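Local coordinates for nitroreductase (Desulfitobacterium hafniense, PDB 3PXV) that is an FMN-binding nitroreductase, a flavoprotein oxidoreductase of the nitroreductase family, at the interface of chains A and B. Sequence-based numbering; all coordinates share one arbitrary frame. Chains: chain A/B, Nitroreductase.

Contact 1: the interface of chains A and B. Residues chain A 10, 13, 118, 133, 178, 180; chain B 35, 37-40, 119.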
# COMPACT_ATOMS: atom_id res chain seq x y z
N ILE A 10 0.47 12.15 -6.70
CA ILE A 10 -0.56 11.30 -6.12
C ILE A 10 -1.89 11.53 -6.84
O ILE A 10 -2.59 10.56 -7.16
CB ILE A 10 -0.67 11.58 -4.59
CG1 ILE A 10 0.60 11.09 -3.85
CG2 ILE A 10 -1.93 10.94 -3.98
CD1 ILE A 10 0.74 11.62 -2.37
N ARG A 13 -1.52 10.39 -10.87
CA ARG A 13 -1.27 8.98 -11.18
C ARG A 13 -2.61 8.37 -11.67
O ARG A 13 -3.67 8.65 -11.11
CB ARG A 13 -0.77 8.22 -9.95
CG ARG A 13 -0.58 6.69 -10.13
CD ARG A 13 -1.05 5.93 -8.89
NE ARG A 13 -2.42 6.40 -8.56
CZ ARG A 13 -3.53 5.99 -9.17
NH1 ARG A 13 -3.48 5.09 -10.13
NH2 ARG A 13 -4.70 6.50 -8.81
N GLN A 118 2.25 0.82 -4.26
CA GLN A 118 1.87 2.22 -4.43
C GLN A 118 3.14 3.05 -4.48
O GLN A 118 3.14 4.06 -5.15
CB GLN A 118 0.91 2.72 -3.34
CG GLN A 118 0.59 4.24 -3.34
CD GLN A 118 -0.27 4.73 -4.51
OE1 GLN A 118 -0.36 4.07 -5.53
NE2 GLN A 118 -0.88 5.90 -4.36
N MSE A 133 -1.37 -1.06 -11.58
CA MSE A 133 -1.35 -2.20 -10.73
C MSE A 133 -2.03 -3.37 -11.47
O MSE A 133 -3.11 -3.21 -12.07
CB MSE A 133 -1.98 -1.95 -9.37
CG MSE A 133 -0.96 -1.91 -8.24
SE MSE A 133 -0.14 -0.24 -7.95
CE MSE A 133 -1.49 0.25 -6.70
N HIS A 178 -9.30 7.82 -11.26
CA HIS A 178 -10.62 7.77 -10.64
C HIS A 178 -10.91 9.14 -9.99
O HIS A 178 -10.01 9.80 -9.46
CB HIS A 178 -10.72 6.65 -9.59
CG HIS A 178 -9.98 6.93 -8.31
ND1 HIS A 178 -8.64 6.68 -8.15
CD2 HIS A 178 -10.42 7.39 -7.10
CE1 HIS A 178 -8.28 6.98 -6.92
NE2 HIS A 178 -9.34 7.41 -6.26
N PRO A 180 -11.88 11.43 -7.18
CA PRO A 180 -11.90 11.18 -5.71
C PRO A 180 -13.24 11.46 -5.06
O PRO A 180 -13.86 12.49 -5.34
CB PRO A 180 -10.85 12.15 -5.17
CG PRO A 180 -9.98 12.44 -6.33
CD PRO A 180 -10.89 12.46 -7.53
N ALA B 35 -5.37 13.35 -0.44
CA ALA B 35 -4.37 12.51 -1.10
C ALA B 35 -4.75 11.04 -0.91
O ALA B 35 -4.68 10.25 -1.85
CB ALA B 35 -2.99 12.80 -0.54
N ILE B 37 -7.70 9.58 -0.58
CA ILE B 37 -8.81 9.14 -1.42
C ILE B 37 -8.42 9.07 -2.90
O ILE B 37 -9.18 8.58 -3.72
CB ILE B 37 -10.11 9.97 -1.17
CG1 ILE B 37 -9.97 11.45 -1.51
CG2 ILE B 37 -10.56 9.82 0.30
CD1 ILE B 37 -11.33 12.14 -1.71
N GLN B 38 -7.22 9.55 -3.24
CA GLN B 38 -6.72 9.46 -4.61
C GLN B 38 -5.95 8.14 -4.80
O GLN B 38 -5.42 7.86 -5.89
CB GLN B 38 -5.85 10.68 -4.96
CG GLN B 38 -6.63 12.00 -5.01
CD GLN B 38 -5.77 13.27 -4.92
OE1 GLN B 38 -4.64 13.26 -4.42
NE2 GLN B 38 -6.34 14.38 -5.38
N ALA B 39 -5.90 7.34 -3.74
CA ALA B 39 -5.25 6.04 -3.80
C ALA B 39 -6.01 5.11 -4.76
O ALA B 39 -7.24 5.12 -4.80
CB ALA B 39 -5.19 5.40 -2.39
N PRO B 40 -5.29 4.32 -5.54
CA PRO B 40 -6.00 3.37 -6.37
C PRO B 40 -6.43 2.15 -5.54
O PRO B 40 -5.84 1.86 -4.50
CB PRO B 40 -4.96 2.95 -7.41
CG PRO B 40 -3.65 3.16 -6.74
CD PRO B 40 -3.84 4.33 -5.81
N THR B 119 -0.01 6.14 0.77
CA THR B 119 -0.32 7.43 0.15
C THR B 119 -0.41 8.52 1.24
O THR B 119 0.11 9.63 1.08
CB THR B 119 -1.58 7.37 -0.63
OG1 THR B 119 -1.47 6.32 -1.60
CG2 THR B 119 -1.86 8.71 -1.31
O HOH W 1 -2.71 8.12 -6.22
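A:Arg13 and A:His178 of the FMN pocket of this nitroreductase-family dimer meet the segment of chain B after helix 26-36. B:Pro40, itself an FMN-lining residue, joins them, so the site appears to be composite between the subunits. The imidazole of A:His178 comes edge-on: its NE2 donates to the backbone carbonyl O of B:Ile37 at 2.8 Å. The bond is nearly straight (167° at H), with the acceptor in the ring plane and the donor on a carbonyl lone pair. Over one face of the A:Arg13 guanidinium lies B:Pro40, whose CG stands 3.7 Å from CZ, above the centre of the group. At the guanidinium edge, NE bonds in plane to a water, 2.9 Å from its oxygen, and that water lies 2.7 Å from the backbone O of B:Gln38 and also meets the carbonyl of A:Ile10. Crossing B:Thr119 obliquely, A:Gln118 gives a bent bond from its amide NE2 to the hydroxyl OG1 at 2.9 Å. The other branch of B:Thr119, CG2, packs on CG2 of A:Ile10 at 3.5 Å as the two side chains run past each other in opposite directions. Farther out, A:Pro180 sets CB on B:Ile37 CD1 at 3.5 Å and CG on B:Gln38 CG at 3.6 Å. A chi1 of 73° places the A:His178 ring where NE2 reaches the carbonyl, and the chi2 bend (70°) turns the A:Gln118 amide to the hydroxyl.

Contact 2: the interface of chains A and B. Residues chain A 5, 9, 31, 35, 122-123, 126-127; chain B 2, 4, 6-7, 10.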
# COMPACT_ATOMS: atom_id res chain seq x y z
N GLU A 5 4.92 18.97 -5.40
CA GLU A 5 5.10 17.93 -6.45
C GLU A 5 4.59 16.54 -6.02
O GLU A 5 4.05 15.81 -6.85
CB GLU A 5 6.56 17.82 -6.93
CG GLU A 5 7.08 18.99 -7.80
CD GLU A 5 8.53 18.82 -8.31
OE1 GLU A 5 9.07 17.68 -8.38
OE2 GLU A 5 9.13 19.86 -8.65
N VAL A 9 1.67 14.35 -7.95
CA VAL A 9 1.91 13.02 -8.47
C VAL A 9 0.80 12.08 -7.99
O VAL A 9 0.24 11.36 -8.76
CB VAL A 9 3.35 12.48 -8.12
CG1 VAL A 9 3.44 10.98 -8.30
CG2 VAL A 9 4.44 13.20 -8.92
N ALA A 31 15.58 3.43 -10.50
CA ALA A 31 15.05 4.43 -9.59
C ALA A 31 13.72 3.97 -8.98
O ALA A 31 13.49 4.11 -7.77
CB ALA A 31 14.90 5.79 -10.33
N ALA A 35 12.97 2.97 -5.00
CA ALA A 35 11.84 3.54 -4.27
C ALA A 35 11.09 2.39 -3.62
O ALA A 35 10.76 2.44 -2.45
CB ALA A 35 10.91 4.32 -5.18
N LEU A 122 3.79 5.63 -7.60
CA LEU A 122 4.06 7.05 -7.42
C LEU A 122 5.49 7.42 -7.93
O LEU A 122 5.66 8.41 -8.64
CB LEU A 122 3.82 7.45 -5.97
CG LEU A 122 2.36 7.22 -5.53
CD1 LEU A 122 2.24 7.48 -4.02
CD2 LEU A 122 1.34 8.09 -6.31
N ALA A 123 6.49 6.60 -7.62
CA ALA A 123 7.85 6.79 -8.12
C ALA A 123 7.84 6.76 -9.65
O ALA A 123 8.40 7.62 -10.30
CB ALA A 123 8.79 5.71 -7.59
N SER A 126 6.11 9.93 -11.12
CA SER A 126 6.93 11.14 -10.94
C SER A 126 8.05 11.19 -11.97
O SER A 126 8.61 12.24 -12.20
CB SER A 126 7.56 11.17 -9.53
OG SER A 126 8.63 10.24 -9.45
N LEU A 127 8.36 10.05 -12.58
CA LEU A 127 9.41 9.97 -13.58
C LEU A 127 8.89 9.96 -15.02
O LEU A 127 9.66 9.81 -15.95
CB LEU A 127 10.23 8.71 -13.33
CG LEU A 127 11.17 8.78 -12.14
CD1 LEU A 127 11.55 7.36 -11.79
CD2 LEU A 127 12.43 9.69 -12.46
N MSE B 2 18.76 8.32 -9.78
CA MSE B 2 17.95 9.48 -10.21
C MSE B 2 17.15 10.05 -9.06
O MSE B 2 16.69 9.31 -8.19
CB MSE B 2 16.96 9.10 -11.31
CG MSE B 2 17.57 8.61 -12.58
SE MSE B 2 16.12 8.42 -13.85
CE MSE B 2 15.78 10.34 -14.14
N ASN B 4 14.24 13.27 -7.65
CA ASN B 4 13.25 14.31 -7.84
C ASN B 4 12.58 14.45 -6.47
O ASN B 4 12.92 13.70 -5.56
CB ASN B 4 12.31 13.97 -9.00
CG ASN B 4 11.41 12.80 -8.72
OD1 ASN B 4 10.98 12.60 -7.59
ND2 ASN B 4 11.07 12.05 -9.75
N THR B 6 9.54 13.80 -5.27
CA THR B 6 8.74 12.65 -4.85
C THR B 6 9.63 11.50 -4.39
O THR B 6 9.36 10.88 -3.36
CB THR B 6 7.84 12.14 -5.98
OG1 THR B 6 7.02 13.21 -6.41
CG2 THR B 6 6.93 10.99 -5.49
N LEU B 7 10.68 11.22 -5.16
CA LEU B 7 11.63 10.18 -4.80
C LEU B 7 12.37 10.56 -3.52
O LEU B 7 12.81 9.69 -2.78
CB LEU B 7 12.62 9.92 -5.94
CG LEU B 7 12.05 9.43 -7.30
CD1 LEU B 7 13.17 9.23 -8.32
CD2 LEU B 7 11.25 8.13 -7.15
N ILE B 10 9.98 9.73 -0.76
CA ILE B 10 9.94 8.29 -0.57
C ILE B 10 11.16 7.88 0.26
O ILE B 10 11.00 7.11 1.21
CB ILE B 10 9.93 7.54 -1.93
CG1 ILE B 10 8.56 7.73 -2.59
CG2 ILE B 10 10.28 6.06 -1.74
CD1 ILE B 10 8.55 7.55 -4.12
O HOH W 2 8.51 14.79 -8.15
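B:Asn4, just before helix 5-12, loses much surface together with B:Thr6 and B:Leu7 in its first turn, in this helix-packing patch against the end of helix 106-126 of chain A. B:Leu7 CG, anti to the carbonyl carbon, sends CD2 towards A:Ala123, where it meets CB at 3.5 Å, a close carbon contact. B:Thr6 lays CB against CB of A:Ser126 at 3.7 Å, and its OG1 meets CG2 of A:Val9 tip to tip. The same hydroxyl OG1 lies 2.8 Å from a water that also contacts the carboxylate OE1 of A:Glu5, 3.0 Å away, linking the two N-terminal helices. B:Asn4 uses both ends of its amide: ND2 donates in plane to OG of A:Ser126 at 3.1 Å (160° at H), while OD1 accepts from the backbone N of B:Leu7 at 2.8 Å. This latter, almost straight bond (176° at H) is an N-cap of the helix and fixes the amide's rotation. A:Ser126 OG in turn donates to the carbonyl O of A:Ala123 at 2.8 Å, so the hydroxyl is gripped from two sides. Beyond it, the selenomethionine methyl CE of B:Met2 packs on CD2 of A:Leu127. The patch fastens the N-terminal segment of one subunit onto the other's helices, probably supporting the dimer.

Contact 3: the interface of chains A and B. Residues chain A 30, 33-34, 37-38, 46, 48; chain B 178-182, 184-185.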
# COMPACT_ATOMS: atom_id res chain seq x y z
N GLN A 30 15.80 1.39 -12.36
CA GLN A 30 16.55 1.28 -11.12
C GLN A 30 16.04 2.26 -10.07
O GLN A 30 16.05 1.94 -8.90
CB GLN A 30 18.05 1.45 -11.36
CG GLN A 30 18.92 1.25 -10.11
CD GLN A 30 18.69 -0.13 -9.41
OE1 GLN A 30 18.58 -1.17 -10.06
NE2 GLN A 30 18.63 -0.11 -8.07
N ALA A 33 12.70 0.76 -8.77
CA ALA A 33 13.07 -0.38 -7.92
C ALA A 33 13.63 0.06 -6.54
O ALA A 33 13.29 -0.51 -5.52
CB ALA A 33 14.06 -1.29 -8.66
N GLU A 34 14.45 1.12 -6.53
CA GLU A 34 15.02 1.68 -5.28
C GLU A 34 13.94 2.29 -4.39
O GLU A 34 14.01 2.19 -3.15
CB GLU A 34 16.06 2.73 -5.62
CG GLU A 34 16.62 3.56 -4.44
CD GLU A 34 17.52 2.77 -3.51
OE1 GLU A 34 18.06 1.72 -3.93
OE2 GLU A 34 17.71 3.23 -2.37
N ILE A 37 12.04 -0.59 -2.54
CA ILE A 37 12.66 -1.15 -1.32
C ILE A 37 12.70 -0.17 -0.12
O ILE A 37 13.07 -0.54 0.98
CB ILE A 37 14.05 -1.75 -1.58
CG1 ILE A 37 14.99 -0.68 -2.13
CG2 ILE A 37 13.95 -2.96 -2.54
CD1 ILE A 37 16.40 -1.09 -2.09
N GLN A 38 12.33 1.08 -0.37
CA GLN A 38 12.19 2.11 0.67
C GLN A 38 10.75 2.10 1.26
O GLN A 38 10.43 2.94 2.09
CB GLN A 38 12.53 3.48 0.09
CG GLN A 38 14.04 3.67 -0.27
CD GLN A 38 14.28 4.80 -1.26
OE1 GLN A 38 13.33 5.32 -1.84
NE2 GLN A 38 15.56 5.16 -1.49
N GLN A 46 9.64 -6.94 5.63
CA GLN A 46 9.96 -6.91 4.21
C GLN A 46 9.78 -8.29 3.60
O GLN A 46 10.69 -8.82 2.99
CB GLN A 46 11.40 -6.43 4.00
CG GLN A 46 11.75 -5.05 4.61
CD GLN A 46 13.18 -4.62 4.25
OE1 GLN A 46 13.77 -5.16 3.31
NE2 GLN A 46 13.75 -3.66 5.01
N TRP A 48 8.72 -9.45 1.08
CA TRP A 48 8.53 -9.23 -0.31
C TRP A 48 9.86 -9.15 -1.05
O TRP A 48 10.92 -9.13 -0.43
CB TRP A 48 7.67 -7.96 -0.56
CG TRP A 48 7.96 -6.70 0.28
CD1 TRP A 48 7.11 -6.09 1.14
CD2 TRP A 48 9.18 -5.93 0.33
NE1 TRP A 48 7.69 -4.99 1.70
CE2 TRP A 48 8.95 -4.86 1.22
CE3 TRP A 48 10.42 -6.02 -0.32
CZ2 TRP A 48 9.92 -3.90 1.49
CZ3 TRP A 48 11.38 -5.07 -0.04
CH2 TRP A 48 11.12 -4.02 0.86
N HIS B 178 14.60 2.96 7.58
CA HIS B 178 15.26 1.67 7.40
C HIS B 178 16.17 1.76 6.18
O HIS B 178 15.86 2.46 5.20
CB HIS B 178 14.21 0.56 7.22
CG HIS B 178 13.52 0.60 5.90
ND1 HIS B 178 12.49 1.46 5.62
CD2 HIS B 178 13.71 -0.14 4.77
CE1 HIS B 178 12.07 1.26 4.38
NE2 HIS B 178 12.80 0.30 3.84
N VAL B 179 17.30 1.07 6.24
CA VAL B 179 18.23 1.06 5.12
C VAL B 179 17.59 0.25 4.01
O VAL B 179 17.11 -0.86 4.24
CB VAL B 179 19.53 0.29 5.42
CG1 VAL B 179 20.74 0.93 4.70
CG2 VAL B 179 19.76 0.21 6.87
N PRO B 180 17.58 0.80 2.80
CA PRO B 180 17.10 -0.01 1.70
C PRO B 180 17.98 -1.25 1.49
O PRO B 180 19.21 -1.15 1.46
CB PRO B 180 17.22 0.93 0.51
CG PRO B 180 17.17 2.27 1.06
CD PRO B 180 17.85 2.19 2.39
N ASP B 181 17.35 -2.43 1.42
CA ASP B 181 18.05 -3.67 1.15
C ASP B 181 18.11 -3.85 -0.37
O ASP B 181 17.15 -4.29 -0.96
CB ASP B 181 17.30 -4.84 1.78
CG ASP B 181 18.05 -6.16 1.67
OD1 ASP B 181 19.09 -6.25 0.96
OD2 ASP B 181 17.60 -7.11 2.33
N LYS B 182 19.21 -3.46 -1.00
CA LYS B 182 19.36 -3.59 -2.44
C LYS B 182 19.31 -5.05 -2.93
O LYS B 182 18.99 -5.30 -4.08
CB LYS B 182 20.65 -2.92 -2.91
CG LYS B 182 20.63 -1.40 -2.80
CD LYS B 182 21.95 -0.79 -3.29
CE LYS B 182 22.03 0.72 -3.09
NZ LYS B 182 23.39 1.29 -3.46
N LYS B 184 17.11 -7.16 -2.33
CA LYS B 184 15.73 -7.55 -2.63
C LYS B 184 15.27 -7.16 -4.04
O LYS B 184 14.15 -7.45 -4.43
CB LYS B 184 14.79 -7.01 -1.56
CG LYS B 184 15.02 -7.66 -0.19
CD LYS B 184 13.84 -7.41 0.69
CE LYS B 184 14.00 -8.13 2.03
NZ LYS B 184 15.04 -7.49 2.83
N ILE B 185 16.14 -6.52 -4.82
CA ILE B 185 15.83 -6.17 -6.20
C ILE B 185 16.62 -7.06 -7.14
O ILE B 185 17.86 -7.10 -7.03
CB ILE B 185 16.31 -4.75 -6.56
CG1 ILE B 185 15.56 -3.69 -5.75
CG2 ILE B 185 16.17 -4.52 -8.06
CD1 ILE B 185 16.26 -2.33 -5.73
O HOH W 3 14.66 -2.59 2.15
O HOH W 4 16.22 -3.42 5.50
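From CB outward, the B:Lys184 side chain crosses A:Gln46 at about a right angle in this interface of the nitroreductase-family fold. CG lies anti to the carbonyl carbon (chi1 -66°) and leads to CD, which packs 3.5 Å from the six-membered-ring atom CZ3 of A:Trp48. The next methylene, CE, rests on CB of A:Gln46 at 3.7 Å. A bend at chi4 (71°) then turns the ammonium NZ toward the side-chain amide OE1 of A:Gln46, to which it donates at 2.7 Å from above the carbonyl plane. NZ also forms a salt bridge with the carboxylate OD2 of B:Asp181 at 2.6 Å, met from above the carboxylate plane; the pairing probably favours a charged lysine. Backbone N of B:Asp181 bonds a water that lies 2.8 Å from O of A:Ile37. A:Ile37 hides the most surface here: chi1 of 59° directs CD1 onto the proline CB of B:Pro180, the two-fold twin of a pair in contact 1. Its CG2 faces B:Ile185 CG1 at 3.7 Å, and B:Ile185 CD1 reaches the carbonyl O of A:Ala33 at 3.5 Å. In the fold, the tail of chain B, from the 178-181 loop through 3-10 helix 182-184 into strand 185-188, runs over the C-terminal half of helix 26-36 of chain A, the following 37-38 segment, and the stretch at A:Gln46 and A:Trp48.

Contacts 1 and 2 lie about 15 Å apart between the centres of their C-alpha atoms, as do contacts 2 and 3, whereas contacts 1 and 3 are about 22 Å apart. Helices 5-12 and 106-126 serve both contacts 1 and 2, and helix 26-36 takes part in all three. Ile10 and Ala35 recur in contacts 1 and 2, and residues 37, 38, 178 and 180 in contacts 1 and 3, each with the chains exchanged. Contact 2 lies between the two, and contacts 1 and 3 overlap in part through the two-fold axis. FMN-pocket residues in contacts 1 and 3 suggest that dimer packing and cofactor-site shape are coupled at both sites.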